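PDB 3GVE: YfkN protein from Bacillus subtilis subsp. subtilis, which is a metal-binding protein of the calcineurin-like phosphoesterase family, holding a manganese ion and a magnesium ion side by side in one site. Local coordinates for residues 56-61 with 100-105; 146-151 with 162-167; 211-216 with 240-245. All blocks are in the same frame, centred on the assembly; numbering follows the deposited sequence.

Interaction 1 of 3, residues 56-61 with 100-105; sequences NTLLVD and KYDAGT
The carboxylate oxygen OD2 of D102 is gripped twice: the amide N of L59 donates to it over 2.8 Å, and a water that also reaches the carbonyl O of T57 lies 2.7 Å from the same OD2. The hydrogen bond from L59 N uses the anti lone pair of OD2. D102 returns the bond through its own backbone, its N meeting L59 O at 2.7 Å in the plane of that carbonyl and closing a ring. With chi1 at -63°, CG of D102 stands beside its own N, which lets carboxylate and amide address the same leucine.

The same L59 lays its isobutyl group over a face of the ring of Y101, the residue before D102, a CH-pi contact with CG 3.6 Å from the ring centroid; L59 CD2 lies by Y101 CD1 and CE1, and L59 CD1 by Y101 CE2 and CZ. The ring edge at CE2 meets the backbone carbon of V60, and Y101 OH and D61 OD1 are both hydrogen-bonded to T17 OG1.

K100 ends helix 91-98 in a Schellman motif, and the chain turns there to run beside edge strand 57-61 in the calcineurin-like fold. A single bridge joins V60 and A103, with D61 N to A103 O at 3.0 Å. A second water spans D61 OD2 and T105 N, while Y167 and L214 pack against V60 and A103.

Interaction 2 of 3, residues 146-151 with 162-167; sequences YVINEK and KVKVGY
The Y167 ring meets the facing strand at its edge, where the side-chain amide of N149 sits beside CE2, its plane turned 56° from the ring. Of the Y146 side chain it is CB that comes nearest, 3.2 Å from Y167 O; its CG lies between the backbone N and carbonyl carbon (chi1 68°), and the phenol end lies farther off.

From this end the two strands run on as an antiparallel hairpin. V147 with Y167, N149 with V165 and K151 with V163 form hydrogen-bonded pairs, each closed by two N-H...O bonds of 2.8 to 3.1 Å. On the face of V147, N149, K151, V163, V165 and Y167, K151 CG touches V165 CG2. The other face carries I148, whose CG2 rests on K164 CB at 3.7 Å, and E150, whose carboxylate lies against the aliphatic chain of K162. The E150 carboxylate and the K162 and K164 amines stay more than 5 Å apart, so any attraction would act at long range.

Strand 160-170 continues the sheet to strand 210-215, with G166 backbone hydrogen-bonded to V210 and I212 in parallel pairing. Y167, V165 and K151 pack on L58 of strand 57-61, and Y146 packs against T199 and M203 of helix 192-205.

Interaction 3 of 3, residues 211-216 with 240-245; sequences IIALAH and KGIDAI. With MG (magnesium ion), chain D.
A213 CB lies at the apolar centre, 4.0 Å from I242 CG2 and a little farther from I245 CG1. A215, two residues on, repeats the theme with its CB 4.0 Å from I245 CG2. I245 thus spans both alanines, CG1 against the first and CG2 against the second. Across the sheet I212 and A244 face the other way and touch more loosely, CG1 to CB.

Moving outward, I211 packs its CB and CD1 over the carbonyl O of G241, with CB 3.4 Å from that oxygen. G241 has positive phi (112°), where a side chain would press on the preceding carbonyl.

Backbone bonds follow. A213 N donates to A244 O at 2.9 Å, nearly straight at 171°, in the parallel pairing of a beta-alpha-beta unit. I211 O accepts D243 N and, weakly, A244 N. D243 completes the exchange at the polar edge: its OD2 takes I211 N at 2.8 Å on the anti lone pair, with CG placed beside its own N (chi1 -58°).

Just past the end of strand 210-215, H216 reaches the magnesium ion, NE2 2.3 Å from the metal. D64, N108, H249 and a water complete the site; the metal on NE2 and the hydrogen bond from ND1 to N62 O together fix the rotation of the imidazole. Helices 192-205 and 232-238 cover I242 through I200 and L235, while on the other face I212 packs against V165 and Y167 of the neighbouring strand 160-170.

How the interactions relate
From the N terminus the contacts follow in series, none nested or crossed. Interaction 1 closes a largely helical excursion of 38 residues, setting 100-105 beside the edge strand of the sheet that contains strand 9-17. Interaction 2 closes a short hairpin, and interaction 3 a beta-alpha-beta crossover through helix 232-238. Interactions 2 and 3 share one sheet, since strands 160-170 and 210-215 are neighbours in it. Interaction 1 packs against that sheet, where D102 CB touches the hydroxyl of Y167 and T105 CG2 lies on L214. The three therefore join two sheets into one core, with H216, just after strand 210-215, binding the magnesium ion.

Interaction 1 of 3, residues 56-61 with 100-105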
loop_
_atom_site.group_PDB
_atom_site.type_symbol
_atom_site.label_atom_id
_atom_site.label_comp_id
_atom_site.label_asym_id
_atom_site.label_seq_id
_atom_site.Cartn_x
_atom_site.Cartn_y
_atom_site.Cartn_z
ATOM N N ASN A 56 -26.063 20.632 13.023
ATOM C CA ASN A 56 -26.402 20.317 11.638
ATOM C C ASN A 56 -25.212 19.671 10.942
ATOM O O ASN A 56 -24.584 20.264 10.106
ATOM C CB ASN A 56 -26.809 21.580 10.856
ATOM C CG ASN A 56 -27.893 22.404 11.537
ATOM O OD1 ASN A 56 -28.878 21.899 12.034
ATOM N ND2 ASN A 56 -27.710 23.695 11.491
ATOM N N THR A 57 -24.905 18.443 11.312
ATOM C CA THR A 57 -23.739 17.748 10.766
ATOM C C THR A 57 -24.124 16.416 10.136
ATOM O O THR A 57 -24.805 15.582 10.737
ATOM C CB THR A 57 -22.652 17.550 11.851
ATOM O OG1 THR A 57 -22.169 18.831 12.265
ATOM C CG2 THR A 57 -21.480 16.754 11.306
ATOM N N LEU A 58 -23.678 16.234 8.904
ATOM C CA LEU A 58 -23.829 14.987 8.185
ATOM C C LEU A 58 -22.477 14.297 8.116
ATOM O O LEU A 58 -21.461 14.963 8.143
ATOM C CB LEU A 58 -24.334 15.267 6.769
ATOM C CG LEU A 58 -25.641 16.058 6.712
ATOM C CD1 LEU A 58 -25.897 16.445 5.264
ATOM C CD2 LEU A 58 -26.805 15.223 7.292
ATOM N N LEU A 59 -22.499 12.971 8.002
ATOM C CA LEU A 59 -21.294 12.158 7.935
ATOM C C LEU A 59 -21.409 11.165 6.772
ATOM O O LEU A 59 -22.333 10.393 6.685
ATOM C CB LEU A 59 -21.087 11.433 9.268
ATOM C CG LEU A 59 -19.965 10.382 9.310
ATOM C CD1 LEU A 59 -18.586 11.021 9.097
ATOM C CD2 LEU A 59 -20.016 9.649 10.657
ATOM N N VAL A 60 -20.438 11.222 5.874
ATOM C CA VAL A 60 -20.463 10.400 4.655
ATOM C C VAL A 60 -19.133 9.711 4.415
ATOM O O VAL A 60 -18.089 10.200 4.795
ATOM C CB VAL A 60 -20.839 11.250 3.406
ATOM C CG1 VAL A 60 -22.206 11.922 3.626
ATOM C CG2 VAL A 60 -19.779 12.299 3.102
ATOM N N ASP A 61 -19.206 8.557 3.779
ATOM C CA ASP A 61 -18.001 7.855 3.334
ATOM C C ASP A 61 -17.939 7.820 1.820
ATOM O O ASP A 61 -18.958 7.673 1.165
ATOM C CB ASP A 61 -17.958 6.426 3.855
ATOM C CG ASP A 61 -16.660 5.740 3.499
ATOM O OD1 ASP A 61 -15.611 6.090 4.066
ATOM O OD2 ASP A 61 -16.684 4.897 2.611
ATOM N N LYS A 100 -22.994 6.141 12.981
ATOM C CA LYS A 100 -24.165 6.828 12.432
ATOM C C LYS A 100 -23.824 7.609 11.146
ATOM O O LYS A 100 -24.154 8.773 10.995
ATOM C CB LYS A 100 -24.842 7.707 13.504
ATOM C CG LYS A 100 -25.377 6.871 14.660
ATOM C CD LYS A 100 -26.028 7.738 15.725
ATOM C CE LYS A 100 -26.491 6.886 16.895
ATOM N NZ LYS A 100 -27.616 7.547 17.635
ATOM N N TYR A 101 -23.167 6.937 10.208
ATOM C CA TYR A 101 -22.986 7.514 8.875
ATOM C C TYR A 101 -24.347 7.777 8.238
ATOM O O TYR A 101 -25.287 7.028 8.449
ATOM C CB TYR A 101 -22.176 6.579 7.989
ATOM C CG TYR A 101 -20.687 6.816 8.085
ATOM C CD1 TYR A 101 -19.963 6.362 9.184
ATOM C CD2 TYR A 101 -20.006 7.500 7.086
ATOM C CE1 TYR A 101 -18.600 6.578 9.279
ATOM C CE2 TYR A 101 -18.627 7.717 7.168
ATOM C CZ TYR A 101 -17.943 7.270 8.280
ATOM O OH TYR A 101 -16.594 7.465 8.403
ATOM N N ASP A 102 -24.421 8.843 7.456
ATOM C CA ASP A 102 -25.649 9.208 6.746
ATOM C C ASP A 102 -25.708 8.669 5.305
ATOM O O ASP A 102 -26.780 8.510 4.762
ATOM C CB ASP A 102 -25.822 10.730 6.749
ATOM C CG ASP A 102 -25.977 11.292 8.152
ATOM O OD1 ASP A 102 -27.013 11.032 8.767
ATOM O OD2 ASP A 102 -25.055 11.956 8.617
ATOM N N ALA A 103 -24.545 8.411 4.699
ATOM C CA ALA A 103 -24.484 7.907 3.336
ATOM C C ALA A 103 -23.108 7.345 3.032
ATOM O O ALA A 103 -22.148 7.770 3.670
ATOM C CB ALA A 103 -24.787 9.013 2.326
ATOM N N GLY A 104 -23.053 6.471 2.040
ATOM C CA GLY A 104 -21.775 5.991 1.544
ATOM C C GLY A 104 -21.869 5.724 0.041
ATOM O O GLY A 104 -22.930 5.902 -0.575
ATOM N N THR A 105 -20.749 5.272 -0.536
ATOM C CA THR A 105 -20.716 5.026 -1.996
ATOM C C THR A 105 -19.759 3.921 -2.337
ATOM O O THR A 105 -19.079 3.358 -1.423
ATOM C CB THR A 105 -20.409 6.350 -2.723
ATOM O OG1 THR A 105 -20.789 6.205 -4.098
ATOM C CG2 THR A 105 -18.926 6.724 -2.660
HETATM O O HOH W 1 -24.716 12.809 11.153
HETATM O O HOH W 2 -19.048 3.974 1.587
#

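Interaction 2 of 3, residues 146-151 with 162-167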
loop_
_atom_site.group_PDB
_atom_site.type_symbol
_atom_site.label_atom_id
_atom_site.label_comp_id
_atom_site.label_asym_id
_atom_site.label_seq_id
_atom_site.Cartn_x
_atom_site.Cartn_y
_atom_site.Cartn_z
ATOM N N TYR A 146 -29.371 7.480 -6.101
ATOM C CA TYR A 146 -29.284 8.645 -5.248
ATOM C C TYR A 146 -30.355 8.446 -4.193
ATOM O O TYR A 146 -31.193 7.575 -4.356
ATOM C CB TYR A 146 -29.524 9.936 -6.048
ATOM C CG TYR A 146 -30.947 10.087 -6.547
ATOM C CD1 TYR A 146 -31.932 10.602 -5.729
ATOM C CD2 TYR A 146 -31.303 9.707 -7.832
ATOM C CE1 TYR A 146 -33.245 10.738 -6.169
ATOM C CE2 TYR A 146 -32.618 9.841 -8.276
ATOM C CZ TYR A 146 -33.573 10.358 -7.436
ATOM O OH TYR A 146 -34.878 10.488 -7.866
ATOM N N VAL A 147 -30.257 9.276 -3.159
ATOM C CA VAL A 147 -31.325 9.309 -2.104
ATOM C C VAL A 147 -31.488 10.749 -1.742
ATOM O O VAL A 147 -30.541 11.549 -1.834
ATOM C CB VAL A 147 -30.968 8.415 -0.902
ATOM C CG1 VAL A 147 -30.860 6.967 -1.291
ATOM C CG2 VAL A 147 -29.790 8.940 -0.193
ATOM N N ILE A 148 -32.650 11.073 -1.341
ATOM C CA ILE A 148 -32.999 12.380 -0.792
ATOM C C ILE A 148 -33.668 12.214 0.568
ATOM O O ILE A 148 -34.618 11.474 0.694
ATOM C CB ILE A 148 -33.936 13.157 -1.752
ATOM C CG1 ILE A 148 -33.260 13.369 -3.095
ATOM C CG2 ILE A 148 -34.321 14.497 -1.169
ATOM C CD1 ILE A 148 -34.225 13.790 -4.190
ATOM N N ASN A 149 -33.137 12.900 1.574
ATOM C CA ASN A 149 -33.656 12.861 2.938
ATOM C C ASN A 149 -34.052 14.263 3.342
ATOM O O ASN A 149 -33.283 15.190 3.196
ATOM C CB ASN A 149 -32.595 12.378 3.926
ATOM C CG ASN A 149 -32.080 11.018 3.615
ATOM O OD1 ASN A 149 -32.824 10.155 3.214
ATOM N ND2 ASN A 149 -30.786 10.821 3.801
ATOM N N GLU A 150 -35.269 14.407 3.840
ATOM C CA GLU A 150 -35.696 15.679 4.374
ATOM C C GLU A 150 -35.160 15.795 5.797
ATOM O O GLU A 150 -35.499 15.009 6.658
ATOM C CB GLU A 150 -37.212 15.812 4.356
ATOM C CG GLU A 150 -37.669 17.199 4.780
ATOM C CD GLU A 150 -39.166 17.380 4.663
ATOM O OE1 GLU A 150 -39.588 18.268 3.914
ATOM O OE2 GLU A 150 -39.898 16.638 5.329
ATOM N N LYS A 151 -34.298 16.778 6.006
ATOM C CA LYS A 151 -33.658 17.008 7.289
ATOM C C LYS A 151 -34.273 18.218 7.989
ATOM O O LYS A 151 -34.535 19.214 7.344
ATOM C CB LYS A 151 -32.161 17.285 7.074
ATOM C CG LYS A 151 -31.410 16.228 6.301
ATOM C CD LYS A 151 -31.619 14.871 6.906
ATOM C CE LYS A 151 -30.692 14.633 8.038
ATOM N NZ LYS A 151 -30.914 13.256 8.549
ATOM N N LYS A 162 -36.771 22.781 7.166
ATOM C CA LYS A 162 -36.748 21.511 6.461
ATOM C C LYS A 162 -35.988 21.695 5.169
ATOM O O LYS A 162 -36.344 22.509 4.355
ATOM C CB LYS A 162 -38.171 21.038 6.208
ATOM C CG LYS A 162 -38.845 20.686 7.510
ATOM C CD LYS A 162 -40.095 19.933 7.315
ATOM C CE LYS A 162 -40.336 19.053 8.511
ATOM N NZ LYS A 162 -40.638 19.863 9.703
ATOM N N VAL A 163 -34.913 20.929 5.028
ATOM C CA VAL A 163 -34.031 20.980 3.872
ATOM C C VAL A 163 -33.848 19.566 3.318
ATOM O O VAL A 163 -33.497 18.662 4.050
ATOM C CB VAL A 163 -32.656 21.581 4.255
ATOM C CG1 VAL A 163 -31.728 21.655 3.038
ATOM C CG2 VAL A 163 -32.849 22.962 4.891
ATOM N N LYS A 164 -34.122 19.384 2.032
ATOM C CA LYS A 164 -33.982 18.035 1.414
ATOM C C LYS A 164 -32.556 17.905 0.866
ATOM O O LYS A 164 -32.136 18.664 0.035
ATOM C CB LYS A 164 -34.980 17.854 0.340
ATOM C CG LYS A 164 -36.338 17.423 0.800
ATOM C CD LYS A 164 -37.343 17.241 -0.383
ATOM C CE LYS A 164 -38.777 17.044 0.189
ATOM N NZ LYS A 164 -39.550 16.385 -0.878
ATOM N N VAL A 165 -31.832 16.966 1.466
ATOM C CA VAL A 165 -30.436 16.687 1.088
ATOM C C VAL A 165 -30.402 15.432 0.265
ATOM O O VAL A 165 -30.905 14.366 0.681
ATOM C CB VAL A 165 -29.571 16.518 2.343
ATOM C CG1 VAL A 165 -28.082 16.302 2.005
ATOM C CG2 VAL A 165 -29.684 17.801 3.206
ATOM N N GLY A 166 -29.776 15.518 -0.875
ATOM C CA GLY A 166 -29.576 14.401 -1.772
ATOM C C GLY A 166 -28.139 13.908 -1.811
ATOM O O GLY A 166 -27.214 14.748 -1.721
ATOM N N TYR A 167 -27.932 12.622 -1.942
ATOM C CA TYR A 167 -26.601 12.086 -2.123
ATOM C C TYR A 167 -26.591 11.329 -3.434
ATOM O O TYR A 167 -27.491 10.557 -3.711
ATOM C CB TYR A 167 -26.255 11.126 -0.990
ATOM C CG TYR A 167 -26.382 11.714 0.406
ATOM C CD1 TYR A 167 -25.316 12.348 1.026
ATOM C CD2 TYR A 167 -27.578 11.610 1.104
ATOM C CE1 TYR A 167 -25.450 12.875 2.305
ATOM C CE2 TYR A 167 -27.711 12.121 2.381
ATOM C CZ TYR A 167 -26.646 12.748 2.976
ATOM O OH TYR A 167 -26.792 13.250 4.252
#

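Interaction 3 of 3, residues 211-216 with 240-245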
loop_
_atom_site.group_PDB
_atom_site.type_symbol
_atom_site.label_atom_id
_atom_site.label_comp_id
_atom_site.label_asym_id
_atom_site.label_seq_id
_atom_site.Cartn_x
_atom_site.Cartn_y
_atom_site.Cartn_z
ATOM N N ILE A 211 -27.326 19.081 -2.883
ATOM C CA ILE A 211 -26.867 17.842 -3.501
ATOM C C ILE A 211 -25.384 17.618 -3.178
ATOM O O ILE A 211 -24.546 18.470 -3.467
ATOM C CB ILE A 211 -27.097 17.842 -5.044
ATOM C CG1 ILE A 211 -28.603 17.773 -5.367
ATOM C CG2 ILE A 211 -26.355 16.667 -5.696
ATOM C CD1 ILE A 211 -28.933 17.890 -6.841
ATOM N N ILE A 212 -25.094 16.450 -2.587
ATOM C CA ILE A 212 -23.684 16.083 -2.180
ATOM C C ILE A 212 -23.257 14.952 -3.063
ATOM O O ILE A 212 -23.938 13.902 -3.153
ATOM C CB ILE A 212 -23.665 15.687 -0.709
ATOM C CG1 ILE A 212 -24.105 16.878 0.173
ATOM C CG2 ILE A 212 -22.236 15.276 -0.352
ATOM C CD1 ILE A 212 -24.438 16.492 1.581
ATOM N N ALA A 213 -22.159 15.161 -3.789
ATOM C CA ALA A 213 -21.596 14.101 -4.615
ATOM C C ALA A 213 -20.541 13.324 -3.855
ATOM O O ALA A 213 -19.532 13.965 -3.420
ATOM C CB ALA A 213 -20.952 14.742 -5.871
ATOM N N LEU A 214 -20.747 12.028 -3.715
ATOM C CA LEU A 214 -19.736 11.126 -3.213
ATOM C C LEU A 214 -18.995 10.603 -4.450
ATOM O O LEU A 214 -19.326 9.589 -5.027
ATOM C CB LEU A 214 -20.396 10.030 -2.380
ATOM C CG LEU A 214 -21.353 10.567 -1.293
ATOM C CD1 LEU A 214 -22.004 9.441 -0.521
ATOM C CD2 LEU A 214 -20.687 11.540 -0.337
ATOM N N ALA A 215 -18.007 11.386 -4.864
ATOM C CA ALA A 215 -17.313 11.147 -6.110
ATOM C C ALA A 215 -16.037 10.369 -5.853
ATOM O O ALA A 215 -15.032 10.931 -5.475
ATOM C CB ALA A 215 -17.011 12.480 -6.787
ATOM N N HIS A 216 -16.104 9.058 -6.059
ATOM C CA HIS A 216 -14.915 8.225 -5.849
ATOM C C HIS A 216 -14.042 8.329 -7.086
ATOM O O HIS A 216 -14.037 7.474 -7.953
ATOM C CB HIS A 216 -15.182 6.752 -5.497
ATOM C CG HIS A 216 -13.933 6.053 -5.046
ATOM N ND1 HIS A 216 -13.521 6.071 -3.735
ATOM C CD2 HIS A 216 -12.935 5.456 -5.740
ATOM C CE1 HIS A 216 -12.347 5.476 -3.632
ATOM N NE2 HIS A 216 -11.973 5.085 -4.834
ATOM N N LYS A 240 -24.307 21.151 -13.358
ATOM C CA LYS A 240 -24.949 22.213 -12.600
ATOM C C LYS A 240 -25.803 21.582 -11.522
ATOM O O LYS A 240 -26.515 20.634 -11.793
ATOM C CB LYS A 240 -25.844 23.039 -13.526
ATOM C CG LYS A 240 -25.704 24.529 -13.389
ATOM C CD LYS A 240 -26.237 25.265 -14.628
ATOM C CE LYS A 240 -27.759 25.331 -14.612
ATOM N NZ LYS A 240 -28.357 26.129 -15.718
ATOM N N GLY A 241 -25.750 22.096 -10.311
ATOM C CA GLY A 241 -26.617 21.574 -9.273
ATOM C C GLY A 241 -25.952 20.821 -8.131
ATOM O O GLY A 241 -26.599 20.488 -7.180
ATOM N N ILE A 242 -24.657 20.555 -8.237
ATOM C CA ILE A 242 -23.925 19.925 -7.141
ATOM C C ILE A 242 -23.438 21.016 -6.204
ATOM O O ILE A 242 -22.795 21.965 -6.617
ATOM C CB ILE A 242 -22.716 19.127 -7.645
ATOM C CG1 ILE A 242 -23.184 17.980 -8.544
ATOM C CG2 ILE A 242 -21.898 18.603 -6.456
ATOM C CD1 ILE A 242 -22.053 17.213 -9.265
ATOM N N ASP A 243 -23.762 20.864 -4.932
ATOM C CA ASP A 243 -23.390 21.843 -3.917
ATOM C C ASP A 243 -22.115 21.531 -3.135
ATOM O O ASP A 243 -21.553 22.410 -2.520
ATOM C CB ASP A 243 -24.547 22.049 -2.950
ATOM C CG ASP A 243 -25.801 22.499 -3.671
ATOM O OD1 ASP A 243 -25.775 23.576 -4.290
ATOM O OD2 ASP A 243 -26.780 21.756 -3.660
ATOM N N ALA A 244 -21.694 20.269 -3.153
ATOM C CA ALA A 244 -20.497 19.834 -2.426
ATOM C C ALA A 244 -19.999 18.554 -3.053
ATOM O O ALA A 244 -20.793 17.728 -3.441
ATOM C CB ALA A 244 -20.842 19.598 -0.970
ATOM N N ILE A 245 -18.679 18.409 -3.110
ATOM C CA ILE A 245 -18.046 17.219 -3.672
ATOM C C ILE A 245 -17.039 16.622 -2.696
ATOM O O ILE A 245 -16.127 17.289 -2.246
ATOM C CB ILE A 245 -17.321 17.528 -5.005
ATOM C CG1 ILE A 245 -18.318 18.065 -6.039
ATOM C CG2 ILE A 245 -16.625 16.271 -5.533
ATOM C CD1 ILE A 245 -17.637 18.707 -7.287
HETATM MG MG MG D . -10.112 3.895 -5.557
HETATM O O HOH W 3 -7.884 4.381 -4.688
#